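Local coordinates for telomerase reverse transcriptase (Candida tropicalis MYA-3404, PDB 6ZD1), which probably extends chromosome ends by reverse transcription, copying a template within the telomerase RNA component into telomeric DNA repeats, at residues Pro223-Lys235 and His436-Asn448. Numbering follows the deposited sequence.
Sequences PESKGQFTNGKIK and HSQIEDATCLVKN
Thr230 O accepts an almost straight bond from Thr443 N (2.9 Å, 176° at the hydrogen) where strands 231-237 and 443-446, some two hundred residues apart in sequence, come together in parallel, a case of how backbone bonds join remote pieces of a chain. Two residues on, Leu445 N binds Gly232 O at 2.8 Å; between them the bond from Gly232 N to Thr443 O is bent and weak. Gly232 O also receives the CA-H of Cys444, and Leu445 CD1 lies 3.3 Å from the same oxygen. Further along, Ile234 keeps CG1 anti to its carbonyl carbon (chi1 -61°), and its extended branch brings CD1 against both Cys444 SG (3.5 Å) and Val446 CG1 (3.6 Å). Where helix 428-440 ends, packing is again close: Thr230 sets CB 3.2 Å from Asp441 O and turns its methyl CG2 toward Ser437 OG. The solvent side is looser. There the exposed Glu224 meets Asp441 through carboxylates alone, OE2 to OD2 at 3.3 Å with planes 86° apart, a like-charge approach that could favour protonation of one of them. Strands 244-249 and 454-458 pair antiparallel with the outer edges of 231-237 and 443-446 respectively, placing this parallel pair inside a mixed sheet, consistent with the fingers subdomain of the reverse transcriptase fold, apart from the antiparallel sheet of the palm.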
ATOM      1  N   PRO A 223     -15.002   5.542  27.774  1.00121.47           N
ATOM      2  CA  PRO A 223     -14.573   6.804  27.167  1.00125.31           C
ATOM      3  C   PRO A 223     -15.795   7.633  26.790  1.00132.97           C
ATOM      4  O   PRO A 223     -16.928   7.275  27.092  1.00135.63           O
ATOM      5  CB  PRO A 223     -13.792   6.347  25.933  1.00114.96           C
ATOM      6  CG  PRO A 223     -14.468   5.070  25.540  1.00114.02           C
ATOM      7  CD  PRO A 223     -14.933   4.419  26.820  1.00119.50           C
ATOM      8  N   GLU A 224     -15.540   8.775  26.153  1.00133.30           N
ATOM      9  CA  GLU A 224     -16.618   9.647  25.699  1.00135.77           C
ATOM     10  C   GLU A 224     -17.643   8.863  24.887  1.00132.77           C
ATOM     11  O   GLU A 224     -17.320   7.868  24.230  1.00123.93           O
ATOM     12  CB  GLU A 224     -16.058  10.798  24.857  1.00131.17           C
ATOM     13  CG  GLU A 224     -15.448  11.935  25.663  1.00117.96           C
ATOM     14  CD  GLU A 224     -13.931  11.953  25.611  1.00123.99           C
ATOM     15  OE1 GLU A 224     -13.349  13.058  25.658  1.00120.38           O
ATOM     16  OE2 GLU A 224     -13.320  10.869  25.519  1.00122.81           O
ATOM     17  N   SER A 225     -18.897   9.321  24.940  1.00126.00           N
ATOM     18  CA  SER A 225     -19.925   8.737  24.090  1.00130.06           C
ATOM     19  C   SER A 225     -19.599   8.952  22.620  1.00133.83           C
ATOM     20  O   SER A 225     -19.932   8.110  21.779  1.00131.57           O
ATOM     21  CB  SER A 225     -21.296   9.323  24.436  1.00133.73           C
ATOM     22  OG  SER A 225     -21.313  10.731  24.283  1.00136.28           O
ATOM     23  N   LYS A 226     -18.946  10.071  22.293  1.00132.86           N
ATOM     24  CA  LYS A 226     -18.420  10.316  20.950  1.00124.27           C
ATOM     25  C   LYS A 226     -17.137   9.504  20.779  1.00120.72           C
ATOM     26  O   LYS A 226     -16.017   9.994  20.941  1.00123.49           O
ATOM     27  CB  LYS A 226     -18.166  11.803  20.732  1.00117.18           C
ATOM     28  CG  LYS A 226     -19.384  12.688  20.918  1.00117.93           C
ATOM     29  CD  LYS A 226     -19.015  14.152  20.737  1.00116.36           C
ATOM     30  CE  LYS A 226     -20.225  15.055  20.894  1.00113.65           C
ATOM     31  NZ  LYS A 226     -19.857  16.489  20.738  1.00117.90           N
ATOM     32  N   GLY A 227     -17.317   8.230  20.447  1.00114.80           N
ATOM     33  CA  GLY A 227     -16.209   7.348  20.142  1.00114.51           C
ATOM     34  C   GLY A 227     -16.471   6.605  18.850  1.00111.30           C
ATOM     35  O   GLY A 227     -15.785   5.633  18.519  1.00110.13           O
ATOM     36  N   GLN A 228     -17.479   7.077  18.115  1.00107.36           N
ATOM     37  CA  GLN A 228     -17.946   6.377  16.923  1.00109.56           C
ATOM     38  C   GLN A 228     -16.852   6.266  15.868  1.00112.30           C
ATOM     39  O   GLN A 228     -16.736   5.238  15.191  1.00110.83           O
ATOM     40  CB  GLN A 228     -19.177   7.089  16.362  1.00111.50           C
ATOM     41  CG  GLN A 228     -20.331   7.179  17.354  1.00120.08           C
ATOM     42  CD  GLN A 228     -21.411   8.152  16.921  1.00136.67           C
ATOM     43  OE1 GLN A 228     -21.141   9.129  16.221  1.00146.39           O
ATOM     44  NE2 GLN A 228     -22.645   7.890  17.339  1.00139.51           N
ATOM     45  N   PHE A 229     -16.037   7.311  15.714  1.00109.10           N
ATOM     46  CA  PHE A 229     -15.074   7.386  14.621  1.00 99.08           C
ATOM     47  C   PHE A 229     -13.637   7.487  15.118  1.00 94.99           C
ATOM     48  O   PHE A 229     -12.755   7.922  14.372  1.00 96.17           O
ATOM     49  CB  PHE A 229     -15.405   8.572  13.716  1.00104.14           C
ATOM     50  CG  PHE A 229     -16.834   8.596  13.259  1.00104.18           C
ATOM     51  CD1 PHE A 229     -17.416   7.463  12.715  1.00 98.42           C
ATOM     52  CD2 PHE A 229     -17.600   9.744  13.390  1.00 99.78           C
ATOM     53  CE1 PHE A 229     -18.731   7.475  12.298  1.00 96.95           C
ATOM     54  CE2 PHE A 229     -18.917   9.765  12.975  1.00 98.70           C
ATOM     55  CZ  PHE A 229     -19.483   8.628  12.428  1.00 98.42           C
ATOM     56  N   THR A 230     -13.381   7.083  16.360  1.00 84.49           N
ATOM     57  CA  THR A 230     -12.036   7.100  16.919  1.00 83.15           C
ATOM     58  C   THR A 230     -11.576   5.720  17.366  1.00 78.72           C
ATOM     59  O   THR A 230     -10.524   5.607  18.011  1.00 75.69           O
ATOM     60  CB  THR A 230     -11.959   8.082  18.090  1.00 85.98           C
ATOM     61  OG1 THR A 230     -13.027   7.818  19.011  1.00 85.15           O
ATOM     62  CG2 THR A 230     -12.066   9.514  17.585  1.00 81.87           C
ATOM     63  N   ASN A 231     -12.329   4.673  17.050  1.00 73.59           N
ATOM     64  CA  ASN A 231     -11.959   3.312  17.403  1.00 71.20           C
ATOM     65  C   ASN A 231     -11.237   2.650  16.238  1.00 70.91           C
ATOM     66  O   ASN A 231     -11.490   2.954  15.070  1.00 82.49           O
ATOM     67  CB  ASN A 231     -13.187   2.485  17.789  1.00 86.19           C
ATOM     68  CG  ASN A 231     -13.915   3.047  18.995  1.00 88.54           C
ATOM     69  OD1 ASN A 231     -15.143   3.022  19.058  1.00103.76           O
ATOM     70  ND2 ASN A 231     -13.160   3.565  19.958  1.00 83.38           N
ATOM     71  N   GLY A 232     -10.327   1.741  16.573  1.00 67.84           N
ATOM     72  CA  GLY A 232      -9.614   0.985  15.562  1.00 66.09           C
ATOM     73  C   GLY A 232      -9.272  -0.394  16.081  1.00 65.16           C
ATOM     74  O   GLY A 232      -9.245  -0.636  17.291  1.00 67.31           O
ATOM     75  N   LYS A 233      -9.022  -1.305  15.146  1.00 72.07           N
ATOM     76  CA  LYS A 233      -8.588  -2.655  15.469  1.00 76.07           C
ATOM     77  C   LYS A 233      -7.128  -2.819  15.074  1.00 78.00           C
ATOM     78  O   LYS A 233      -6.698  -2.332  14.022  1.00 64.24           O
ATOM     79  CB  LYS A 233      -9.455  -3.709  14.770  1.00 81.84           C
ATOM     80  CG  LYS A 233      -9.259  -5.119  15.317  1.00 85.11           C
ATOM     81  CD  LYS A 233     -10.515  -5.970  15.159  1.00 89.14           C
ATOM     82  CE  LYS A 233     -10.876  -6.177  13.697  1.00 97.45           C
ATOM     83  NZ  LYS A 233     -12.094  -7.022  13.540  1.00103.28           N
ATOM     84  N   ILE A 234      -6.370  -3.491  15.929  1.00 72.49           N
ATOM     85  CA  ILE A 234      -4.930  -3.618  15.747  1.00 66.40           C
ATOM     86  C   ILE A 234      -4.628  -4.627  14.647  1.00 75.70           C
ATOM     87  O   ILE A 234      -5.113  -5.765  14.675  1.00 75.52           O
ATOM     88  CB  ILE A 234      -4.253  -4.021  17.063  1.00 66.79           C
ATOM     89  CG1 ILE A 234      -4.500  -2.959  18.128  1.00 71.27           C
ATOM     90  CG2 ILE A 234      -2.764  -4.222  16.852  1.00 84.22           C
ATOM     91  CD1 ILE A 234      -3.817  -3.266  19.429  1.00 88.30           C
ATOM     92  N   LYS A 235      -3.812  -4.210  13.683  1.00 71.51           N
ATOM     93  CA  LYS A 235      -3.283  -5.072  12.636  1.00 66.56           C
ATOM     94  C   LYS A 235      -1.768  -5.140  12.780  1.00 72.06           C
ATOM     95  O   LYS A 235      -1.116  -4.122  13.032  1.00 75.37           O
ATOM     96  CB  LYS A 235      -3.666  -4.552  11.244  1.00 64.72           C
ATOM     97  CG  LYS A 235      -3.713  -5.624  10.171  1.00 68.18           C
ATOM     98  CD  LYS A 235      -4.298  -5.086   8.873  1.00 74.75           C
ATOM     99  CE  LYS A 235      -3.211  -4.585   7.936  1.00 88.74           C
ATOM    100  NZ  LYS A 235      -2.378  -5.705   7.405  1.00 89.27           N
ATOM    101  N   HIS A 436      -7.612  17.445  17.263  1.00 69.82           N
ATOM    102  CA  HIS A 436      -7.485  17.102  18.677  1.00 63.36           C
ATOM    103  C   HIS A 436      -8.212  15.806  18.998  1.00 64.58           C
ATOM    104  O   HIS A 436      -7.706  14.976  19.760  1.00 62.78           O
ATOM    105  CB  HIS A 436      -8.013  18.238  19.551  1.00 60.85           C
ATOM    106  CG  HIS A 436      -7.110  19.428  19.599  1.00 63.74           C
ATOM    107  ND1 HIS A 436      -7.176  20.374  20.599  1.00 75.79           N
ATOM    108  CD2 HIS A 436      -6.118  19.828  18.769  1.00 69.92           C
ATOM    109  CE1 HIS A 436      -6.265  21.305  20.382  1.00 62.79           C
ATOM    110  NE2 HIS A 436      -5.610  21.000  19.277  1.00 61.93           N
ATOM    111  N   SER A 437      -9.403  15.614  18.425  1.00 63.33           N
ATOM    112  CA  SER A 437     -10.149  14.386  18.678  1.00 64.04           C
ATOM    113  C   SER A 437      -9.388  13.163  18.177  1.00 68.83           C
ATOM    114  O   SER A 437      -9.346  12.130  18.856  1.00 68.83           O
ATOM    115  CB  SER A 437     -11.528  14.465  18.025  1.00 64.51           C
ATOM    116  OG  SER A 437     -12.227  13.242  18.172  1.00 74.14           O
ATOM    117  N   GLN A 438      -8.771  13.261  16.997  1.00 64.08           N
ATOM    118  CA  GLN A 438      -7.995  12.139  16.477  1.00 68.98           C
ATOM    119  C   GLN A 438      -6.761  11.875  17.332  1.00 65.50           C
ATOM    120  O   GLN A 438      -6.378  10.718  17.538  1.00 69.76           O
ATOM    121  CB  GLN A 438      -7.590  12.404  15.027  1.00 69.66           C
ATOM    122  CG  GLN A 438      -8.750  12.437  14.042  1.00 74.95           C
ATOM    123  CD  GLN A 438      -9.179  11.055  13.587  1.00 79.21           C
ATOM    124  OE1 GLN A 438      -8.363  10.266  13.110  1.00 83.57           O
ATOM    125  NE2 GLN A 438     -10.467  10.757  13.728  1.00 78.10           N
ATOM    126  N   ILE A 439      -6.122  12.932  17.833  1.00 56.66           N
ATOM    127  CA  ILE A 439      -4.925  12.754  18.648  1.00 54.72           C
ATOM    128  C   ILE A 439      -5.288  12.204  20.021  1.00 61.57           C
ATOM    129  O   ILE A 439      -4.702  11.221  20.490  1.00 61.16           O
ATOM    130  CB  ILE A 439      -4.160  14.082  18.777  1.00 60.64           C
ATOM    131  CG1 ILE A 439      -3.661  14.565  17.417  1.00 60.47           C
ATOM    132  CG2 ILE A 439      -3.002  13.934  19.753  1.00 52.52           C
ATOM    133  CD1 ILE A 439      -3.334  16.044  17.397  1.00 53.51           C
ATOM    134  N   GLU A 440      -6.267  12.821  20.679  1.00 66.86           N
ATOM    135  CA  GLU A 440      -6.504  12.559  22.093  1.00 69.55           C
ATOM    136  C   GLU A 440      -7.498  11.435  22.352  1.00 71.83           C
ATOM    137  O   GLU A 440      -7.465  10.843  23.436  1.00 71.89           O
ATOM    138  CB  GLU A 440      -6.992  13.838  22.782  1.00 63.87           C
ATOM    139  CG  GLU A 440      -6.073  15.033  22.563  1.00 71.42           C
ATOM    140  CD  GLU A 440      -6.627  16.329  23.130  1.00 81.64           C
ATOM    141  OE1 GLU A 440      -5.812  17.204  23.505  1.00 57.41           O
ATOM    142  OE2 GLU A 440      -7.869  16.474  23.195  1.00 79.01           O
ATOM    143  N   ASP A 441      -8.363  11.106  21.391  1.00 65.73           N
ATOM    144  CA  ASP A 441      -9.410  10.117  21.610  1.00 62.77           C
ATOM    145  C   ASP A 441      -9.215   8.847  20.793  1.00 74.43           C
ATOM    146  O   ASP A 441     -10.117   8.004  20.761  1.00 83.99           O
ATOM    147  CB  ASP A 441     -10.788  10.713  21.304  1.00 75.71           C
ATOM    148  CG  ASP A 441     -11.066  11.978  22.090  1.00 75.57           C
ATOM    149  OD1 ASP A 441     -11.225  13.043  21.461  1.00 89.81           O
ATOM    150  OD2 ASP A 441     -11.118  11.910  23.337  1.00 92.19           O
ATOM    151  N   ALA A 442      -8.073   8.683  20.133  1.00 79.30           N
ATOM    152  CA  ALA A 442      -7.829   7.466  19.371  1.00 68.93           C
ATOM    153  C   ALA A 442      -7.708   6.283  20.325  1.00 61.58           C
ATOM    154  O   ALA A 442      -6.894   6.305  21.254  1.00 76.29           O
ATOM    155  CB  ALA A 442      -6.569   7.608  18.520  1.00 61.06           C
ATOM    156  N   THR A 443      -8.538   5.265  20.114  1.00 63.21           N
ATOM    157  CA  THR A 443      -8.513   4.044  20.904  1.00 71.00           C
ATOM    158  C   THR A 443      -8.417   2.844  19.972  1.00 65.42           C
ATOM    159  O   THR A 443      -8.783   2.913  18.796  1.00 73.64           O
ATOM    160  CB  THR A 443      -9.756   3.910  21.800  1.00 77.75           C
ATOM    161  OG1 THR A 443     -10.939   3.907  20.991  1.00 86.22           O
ATOM    162  CG2 THR A 443      -9.827   5.057  22.795  1.00 63.95           C
ATOM    163  N   CYS A 444      -7.922   1.732  20.515  1.00 67.06           N
ATOM    164  CA  CYS A 444      -7.794   0.493  19.765  1.00 65.21           C
ATOM    165  C   CYS A 444      -8.390  -0.659  20.559  1.00 70.13           C
ATOM    166  O   CYS A 444      -8.453  -0.626  21.792  1.00 65.25           O
ATOM    167  CB  CYS A 444      -6.331   0.175  19.408  1.00 72.52           C
ATOM    168  SG  CYS A 444      -5.318  -0.419  20.772  1.00 83.53           S
ATOM    169  N   LEU A 445      -8.856  -1.666  19.829  1.00 68.36           N
ATOM    170  CA  LEU A 445      -9.402  -2.883  20.410  1.00 69.59           C
ATOM    171  C   LEU A 445      -8.349  -3.980  20.348  1.00 68.99           C
ATOM    172  O   LEU A 445      -7.672  -4.140  19.327  1.00 74.81           O
ATOM    173  CB  LEU A 445     -10.667  -3.325  19.673  1.00 70.88           C
ATOM    174  CG  LEU A 445     -11.951  -2.530  19.919  1.00 72.60           C
ATOM    175  CD1 LEU A 445     -11.951  -1.196  19.182  1.00 72.48           C
ATOM    176  CD2 LEU A 445     -13.158  -3.362  19.528  1.00 80.77           C
ATOM    177  N   VAL A 446      -8.197  -4.717  21.441  1.00 68.40           N
ATOM    178  CA  VAL A 446      -7.257  -5.829  21.506  1.00 87.68           C
ATOM    179  C   VAL A 446      -8.037  -7.094  21.838  1.00100.40           C
ATOM    180  O   VAL A 446      -8.980  -7.066  22.638  1.00103.11           O
ATOM    181  CB  VAL A 446      -6.125  -5.579  22.530  1.00 93.05           C
ATOM    182  CG1 VAL A 446      -5.599  -4.154  22.404  1.00 82.31           C
ATOM    183  CG2 VAL A 446      -6.582  -5.858  23.955  1.00 91.59           C
ATOM    184  N   LYS A 447      -7.675  -8.194  21.178  1.00100.46           N
ATOM    185  CA  LYS A 447      -8.251  -9.483  21.528  1.00101.90           C
ATOM    186  C   LYS A 447      -7.815  -9.857  22.939  1.00104.34           C
ATOM    187  O   LYS A 447      -6.648  -9.706  23.304  1.00106.50           O
ATOM    188  CB  LYS A 447      -7.815 -10.547  20.521  1.00109.46           C
ATOM    189  CG  LYS A 447      -8.942 -11.425  20.003  1.00110.03           C
ATOM    190  CD  LYS A 447      -8.531 -12.127  18.718  1.00115.68           C
ATOM    191  CE  LYS A 447      -9.613 -13.073  18.221  1.00107.46           C
ATOM    192  NZ  LYS A 447      -9.208 -13.766  16.964  1.00110.10           N
ATOM    193  N   ASN A 448      -8.760 -10.351  23.734  1.00109.48           N
ATOM    194  CA  ASN A 448      -8.537 -10.468  25.169  1.00118.22           C
ATOM    195  C   ASN A 448      -8.070 -11.849  25.606  1.00118.30           C
ATOM    196  O   ASN A 448      -7.433 -11.962  26.661  1.00127.58           O
ATOM    197  CB  ASN A 448      -9.813 -10.107  25.933  1.00121.26           C
ATOM    198  CG  ASN A 448      -9.525  -9.523  27.304  1.00125.04           C
ATOM    199  OD1 ASN A 448      -8.477  -9.774  27.892  1.00134.47           O
ATOM    200  ND2 ASN A 448     -10.452  -8.729  27.814  1.00122.26           N
TER